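Phytase (Debaryomyces castellii, PDB 2GFI) is a phytase of the histidine acid phosphatase family, which removes phosphate from inositol hexakisphosphate, starting at the 3-position. Local coordinates at residues Asn155-Val160 / Thr188-Ile193; Pro159-Asn164 / Thr441-Tyr446. All coordinates share one frame; numbering follows the deposited sequence.

Contact 1. Residues Asn155-Val160 / Thr188-Ile193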
loop_
_atom_site.group_PDB
_atom_site.type_symbol
_atom_site.label_atom_id
_atom_site.label_comp_id
_atom_site.label_asym_id
_atom_site.label_seq_id
_atom_site.Cartn_x
_atom_site.Cartn_y
_atom_site.Cartn_z
ATOM N N ASN A 155 4.585 39.289 8.845
ATOM C CA ASN A 155 4.796 40.500 9.631
ATOM C C ASN A 155 3.985 40.449 10.912
ATOM O O ASN A 155 4.189 41.280 11.808
ATOM C CB ASN A 155 4.392 41.766 8.833
ATOM C CG ASN A 155 5.223 41.942 7.574
ATOM O OD1 ASN A 155 6.444 41.717 7.599
ATOM N ND2 ASN A 155 4.570 42.321 6.453
ATOM N N ASP A 156 3.061 39.480 10.981
ATOM C CA ASP A 156 2.170 39.311 12.122
ATOM C C ASP A 156 2.557 38.126 12.991
ATOM O O ASP A 156 2.894 37.048 12.493
ATOM C CB ASP A 156 0.712 39.143 11.663
ATOM C CG ASP A 156 0.195 40.343 10.860
ATOM O OD1 ASP A 156 0.737 41.454 11.022
ATOM O OD2 ASP A 156 -0.756 40.275 10.044
ATOM N N THR A 157 2.526 38.338 14.295
ATOM C CA THR A 157 2.564 37.261 15.242
ATOM C C THR A 157 1.454 36.214 14.981
ATOM O O THR A 157 0.299 36.553 14.677
ATOM C CB THR A 157 2.415 37.858 16.647
ATOM O OG1 THR A 157 3.705 38.270 17.111
ATOM C CG2 THR A 157 2.048 36.798 17.623
ATOM N N LEU A 158 1.812 34.940 15.120
ATOM C CA LEU A 158 0.828 33.860 15.095
ATOM C C LEU A 158 0.314 33.682 16.506
ATOM O O LEU A 158 1.101 33.401 17.405
ATOM C CB LEU A 158 1.461 32.555 14.601
ATOM C CG LEU A 158 0.545 31.344 14.484
ATOM C CD1 LEU A 158 -0.431 31.493 13.282
ATOM C CD2 LEU A 158 1.414 30.040 14.418
ATOM N N PRO A 159 -0.981 33.904 16.718
ATOM C CA PRO A 159 -1.591 33.588 18.004
ATOM C C PRO A 159 -1.941 32.090 18.082
ATOM O O PRO A 159 -2.309 31.433 17.071
ATOM C CB PRO A 159 -2.847 34.465 18.032
ATOM C CG PRO A 159 -3.201 34.640 16.583
ATOM C CD PRO A 159 -1.949 34.492 15.767
ATOM N N VAL A 160 -1.799 31.532 19.269
ATOM C CA VAL A 160 -2.153 30.138 19.457
ATOM C C VAL A 160 -3.064 30.152 20.669
ATOM O O VAL A 160 -2.829 30.885 21.591
ATOM C CB VAL A 160 -0.879 29.248 19.606
ATOM C CG1 VAL A 160 -1.220 27.880 20.076
ATOM C CG2 VAL A 160 -0.117 29.157 18.272
ATOM N N THR A 188 7.506 35.403 17.162
ATOM C CA THR A 188 6.606 35.140 16.029
ATOM C C THR A 188 5.342 34.401 16.403
ATOM O O THR A 188 4.381 34.399 15.635
ATOM C CB THR A 188 7.337 34.455 14.883
ATOM O OG1 THR A 188 7.886 33.206 15.341
ATOM C CG2 THR A 188 8.560 35.319 14.449
ATOM N N VAL A 189 5.318 33.813 17.595
ATOM C CA VAL A 189 4.139 33.073 18.068
ATOM C C VAL A 189 3.798 33.571 19.443
ATOM O O VAL A 189 4.677 33.695 20.295
ATOM C CB VAL A 189 4.366 31.514 18.128
ATOM C CG1 VAL A 189 3.089 30.783 18.606
ATOM C CG2 VAL A 189 4.867 30.970 16.782
ATOM N N LYS A 190 2.526 33.867 19.671
ATOM C CA LYS A 190 2.116 34.206 20.992
ATOM C C LYS A 190 1.029 33.230 21.395
ATOM O O LYS A 190 -0.024 33.150 20.748
ATOM C CB LYS A 190 1.662 35.674 21.074
ATOM C CG LYS A 190 2.849 36.733 20.917
ATOM C CD LYS A 190 4.025 36.530 21.914
ATOM C CE LYS A 190 5.010 37.705 21.906
ATOM N NZ LYS A 190 5.977 37.606 23.087
ATOM N N THR A 191 1.297 32.486 22.465
ATOM C CA THR A 191 0.371 31.490 22.921
ATOM C C THR A 191 -0.462 32.036 24.058
ATOM O O THR A 191 0.074 32.557 25.042
ATOM C CB THR A 191 1.126 30.245 23.392
ATOM O OG1 THR A 191 1.800 29.672 22.274
ATOM C CG2 THR A 191 0.158 29.168 23.851
ATOM N N ASN A 192 -1.766 31.860 23.924
ATOM C CA ASN A 192 -2.733 32.240 24.917
ATOM C C ASN A 192 -3.234 30.990 25.579
ATOM O O ASN A 192 -3.854 30.143 24.946
ATOM C CB ASN A 192 -3.853 33.030 24.241
ATOM C CG ASN A 192 -3.301 34.155 23.393
ATOM O OD1 ASN A 192 -2.695 35.089 23.916
ATOM N ND2 ASN A 192 -3.422 34.027 22.075
ATOM N N ILE A 193 -2.894 30.857 26.851
ATOM C CA ILE A 193 -3.200 29.696 27.622
ATOM C C ILE A 193 -4.440 30.055 28.389
ATOM O O ILE A 193 -4.411 30.913 29.255
ATOM C CB ILE A 193 -2.063 29.376 28.599
ATOM C CG1 ILE A 193 -0.707 29.395 27.903
ATOM C CG2 ILE A 193 -2.305 28.025 29.298
ATOM C CD1 ILE A 193 0.448 29.189 28.870
#

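Contact 2. Residues Pro159-Asn164 / Thr441-Tyr446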
loop_
_atom_site.group_PDB
_atom_site.type_symbol
_atom_site.label_atom_id
_atom_site.label_comp_id
_atom_site.label_asym_id
_atom_site.label_seq_id
_atom_site.Cartn_x
_atom_site.Cartn_y
_atom_site.Cartn_z
ATOM N N PRO A 159 -0.981 33.904 16.718
ATOM C CA PRO A 159 -1.591 33.588 18.004
ATOM C C PRO A 159 -1.941 32.090 18.082
ATOM O O PRO A 159 -2.309 31.433 17.071
ATOM C CB PRO A 159 -2.847 34.465 18.032
ATOM C CG PRO A 159 -3.201 34.640 16.583
ATOM C CD PRO A 159 -1.949 34.492 15.767
ATOM N N VAL A 160 -1.799 31.532 19.269
ATOM C CA VAL A 160 -2.153 30.138 19.457
ATOM C C VAL A 160 -3.064 30.152 20.669
ATOM O O VAL A 160 -2.829 30.885 21.591
ATOM C CB VAL A 160 -0.879 29.248 19.606
ATOM C CG1 VAL A 160 -1.220 27.880 20.076
ATOM C CG2 VAL A 160 -0.117 29.157 18.272
ATOM N N PHE A 161 -4.151 29.420 20.631
ATOM C CA PHE A 161 -5.016 29.331 21.777
ATOM C C PHE A 161 -4.996 27.874 22.215
ATOM O O PHE A 161 -5.210 26.948 21.404
ATOM C CB PHE A 161 -6.424 29.844 21.437
ATOM C CG PHE A 161 -6.413 31.215 20.813
ATOM C CD1 PHE A 161 -6.589 32.346 21.596
ATOM C CD2 PHE A 161 -6.134 31.366 19.475
ATOM C CE1 PHE A 161 -6.521 33.606 21.041
ATOM C CE2 PHE A 161 -6.048 32.621 18.908
ATOM C CZ PHE A 161 -6.254 33.752 19.694
ATOM N N THR A 162 -4.678 27.682 23.487
ATOM C CA THR A 162 -4.608 26.374 24.058
ATOM C C THR A 162 -5.140 26.400 25.481
ATOM O O THR A 162 -5.054 27.424 26.140
ATOM C CB THR A 162 -3.148 25.878 24.044
ATOM O OG1 THR A 162 -3.106 24.608 24.698
ATOM C CG2 THR A 162 -2.278 26.744 24.885
ATOM N N SER A 163 -5.695 25.282 25.953
ATOM C CA SER A 163 -6.020 25.166 27.368
ATOM C C SER A 163 -4.729 24.892 28.134
ATOM O O SER A 163 -3.674 24.692 27.543
ATOM C CB SER A 163 -7.084 24.087 27.638
ATOM O OG SER A 163 -6.465 22.837 27.900
ATOM N N ASN A 164 -4.795 24.933 29.457
ATOM C CA ASN A 164 -3.585 24.873 30.248
ATOM C C ASN A 164 -3.221 23.448 30.648
ATOM O O ASN A 164 -2.272 23.224 31.420
ATOM C CB ASN A 164 -3.697 25.796 31.465
ATOM C CG ASN A 164 -4.776 25.369 32.421
ATOM O OD1 ASN A 164 -5.915 25.109 32.033
ATOM N ND2 ASN A 164 -4.430 25.309 33.687
ATOM N N THR A 441 -14.444 35.539 24.491
ATOM C CA THR A 441 -13.821 36.772 24.066
ATOM C C THR A 441 -12.339 36.573 23.811
ATOM O O THR A 441 -11.700 37.462 23.251
ATOM C CB THR A 441 -14.032 37.927 25.120
ATOM O OG1 THR A 441 -13.421 37.582 26.375
ATOM C CG2 THR A 441 -15.547 38.126 25.449
ATOM N N PHE A 442 -11.772 35.430 24.223
ATOM C CA PHE A 442 -10.306 35.269 24.172
ATOM C C PHE A 442 -9.717 35.417 22.757
ATOM O O PHE A 442 -8.575 35.817 22.629
ATOM C CB PHE A 442 -9.804 33.995 24.918
ATOM C CG PHE A 442 -10.279 32.690 24.313
ATOM C CD1 PHE A 442 -9.705 32.196 23.143
ATOM C CD2 PHE A 442 -11.326 31.980 24.901
ATOM C CE1 PHE A 442 -10.154 31.008 22.581
ATOM C CE2 PHE A 442 -11.803 30.781 24.338
ATOM C CZ PHE A 442 -11.201 30.299 23.161
ATOM N N TYR A 443 -10.477 35.104 21.696
ATOM C CA TYR A 443 -9.953 35.307 20.322
ATOM C C TYR A 443 -9.760 36.795 19.978
ATOM O O TYR A 443 -8.967 37.132 19.081
ATOM C CB TYR A 443 -10.793 34.621 19.216
ATOM C CG TYR A 443 -10.921 33.107 19.317
ATOM C CD1 TYR A 443 -9.820 32.277 19.118
ATOM C CD2 TYR A 443 -12.154 32.510 19.600
ATOM C CE1 TYR A 443 -9.936 30.901 19.208
ATOM C CE2 TYR A 443 -12.279 31.123 19.705
ATOM C CZ TYR A 443 -11.164 30.333 19.508
ATOM O OH TYR A 443 -11.264 28.972 19.617
ATOM N N TRP A 444 -10.473 37.675 20.688
ATOM C CA TRP A 444 -10.404 39.111 20.425
ATOM C C TRP A 444 -9.670 39.942 21.490
ATOM O O TRP A 444 -8.995 40.929 21.174
ATOM C CB TRP A 444 -11.817 39.652 20.180
ATOM C CG TRP A 444 -12.465 38.907 19.069
ATOM C CD1 TRP A 444 -12.312 39.129 17.723
ATOM C CD2 TRP A 444 -13.341 37.788 19.195
ATOM N NE1 TRP A 444 -13.057 38.216 17.003
ATOM C CE2 TRP A 444 -13.697 37.378 17.882
ATOM C CE3 TRP A 444 -13.872 37.088 20.281
ATOM C CZ2 TRP A 444 -14.547 36.294 17.638
ATOM C CZ3 TRP A 444 -14.706 36.022 20.034
ATOM C CH2 TRP A 444 -15.039 35.632 18.717
ATOM N N ASP A 445 -9.769 39.549 22.745
ATOM C CA ASP A 445 -9.196 40.363 23.800
ATOM C C ASP A 445 -7.899 39.808 24.339
ATOM O O ASP A 445 -7.461 40.220 25.414
ATOM C CB ASP A 445 -10.208 40.528 24.935
ATOM C CG ASP A 445 -10.516 39.220 25.665
ATOM O OD1 ASP A 445 -9.780 38.200 25.498
ATOM O OD2 ASP A 445 -11.483 39.132 26.443
ATOM N N TYR A 446 -7.295 38.861 23.616
ATOM C CA TYR A 446 -6.071 38.187 24.079
ATOM C C TYR A 446 -4.834 39.105 24.063
ATOM O O TYR A 446 -3.804 38.811 24.706
ATOM C CB TYR A 446 -5.793 36.900 23.279
ATOM C CG TYR A 446 -5.319 37.142 21.856
ATOM C CD1 TYR A 446 -3.964 37.324 21.557
ATOM C CD2 TYR A 446 -6.232 37.189 20.812
ATOM C CE1 TYR A 446 -3.547 37.549 20.248
ATOM C CE2 TYR A 446 -5.827 37.399 19.511
ATOM C CZ TYR A 446 -4.503 37.592 19.229
ATOM O OH TYR A 446 -4.165 37.837 17.909
#

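Contact 1. Residues Asn155-Val160 / Thr188-Ile193
T157 turns its methyl CG2 anti to its backbone N, OG1 lying beside that N (chi1 -85°), and the methyl comes against K190, which holds CG anti to its carbonyl carbon (chi1 -70°). The side chains cross obliquely, with T157 CG2 3.4 Å from K190 CG, tighter than a normal van der Waals approach. T157 OG1 meanwhile is hydrogen-bonded to the carbonyl of D187, just before the second strand. An alanine in place of T157 would probably leave the D187 carbonyl without this hydroxyl and open a gap beside the K190 methylenes. From here the backbones run on as a parallel ladder. L158 N donates to T188 O, an almost straight bond of 2.7 Å, and L158 O takes K190 N at the same length. K190 O then receives V160 N at 2.8 Å, and N192 N closes on V160 O at 2.7 Å. These are the two strands of a beta-alpha-beta unit: 158-163 leads into helix 166-180, which returns the chain to 189-194 in the histidine phosphatase sheet. L158, V160, V189 and T191 all turn to the face that this helix packs on, L158 meeting F179 and V189 meeting M180. Between the strands, V160 CG2 touches V189 CG1 at 3.6 Å, whereas T191 lies alongside V160 and sends OG1 to a hydrogen bond with Q173 of the helix. The opposite face carries P159 and K190. At the far end N192 brings its amide back toward the first strand, where ND2 lies 3.2 Å from V160 O, the same carbonyl that N192 N already holds, so the side chain adds only a weak second bond with a poor N-H...O angle of 120°.

Contact 2. Residues Pro159-Asn164 / Thr441-Tyr446
F161 pushes its ring from the strand into three aromatic side chains of 441-446, and this is the tight part of the contact. The edge of Y443 stands over one face of F161, its CD1 poised 3.7 Å above the ring plane over the centre, in an edge-to-face pair with planes at 66°. F161 in turn presents its own edge to Y446: CZ of F161 sits 3.5 Å above the Y446 ring, displaced toward the rim, and the planes are nearly perpendicular at 87°. F442 completes the group obliquely, its CD1 3.5 Å from F161 CD1. This buried aromatic cluster seats the short helical turn 442-445, near the C terminus, on the face of the sheet opposite helix 166-180. Y443 also packs against A312 and L316 of helix 302-318, and its hydroxyl is hydrogen-bonded to S329 OG in strand 326-331. Whereas F161, F442 and Y443 are buried, Y446 is partly exposed and forms the more open side. Its CG sits between backbone N and carbonyl carbon (chi1 72°), from where the ring lays one face to F161; its phenol end meets P159 without a hydrogen bond, OH lying 3.6 Å from P159 CG.

How the contacts relate
Following the chain from the N terminus, strand 158-163 comes first and serves both contacts, which share P159 and V160. Contact 1 closes the short loop: the chain passes through helix 166-180 and is back beside the strand at 188-193. Contact 2 closes a far longer one, some 277 residues on, when 441-446 returns to the same strand; both loops leave from that strand, and the shorter closes well before the longer one returns. The strand thus ties its crossover partner in the sheet to a C-terminal helical turn. N192 joins the two directly: its O probably accepts a hydrogen bond from T162 N, while ND2 packs against the rings of F161 and Y446.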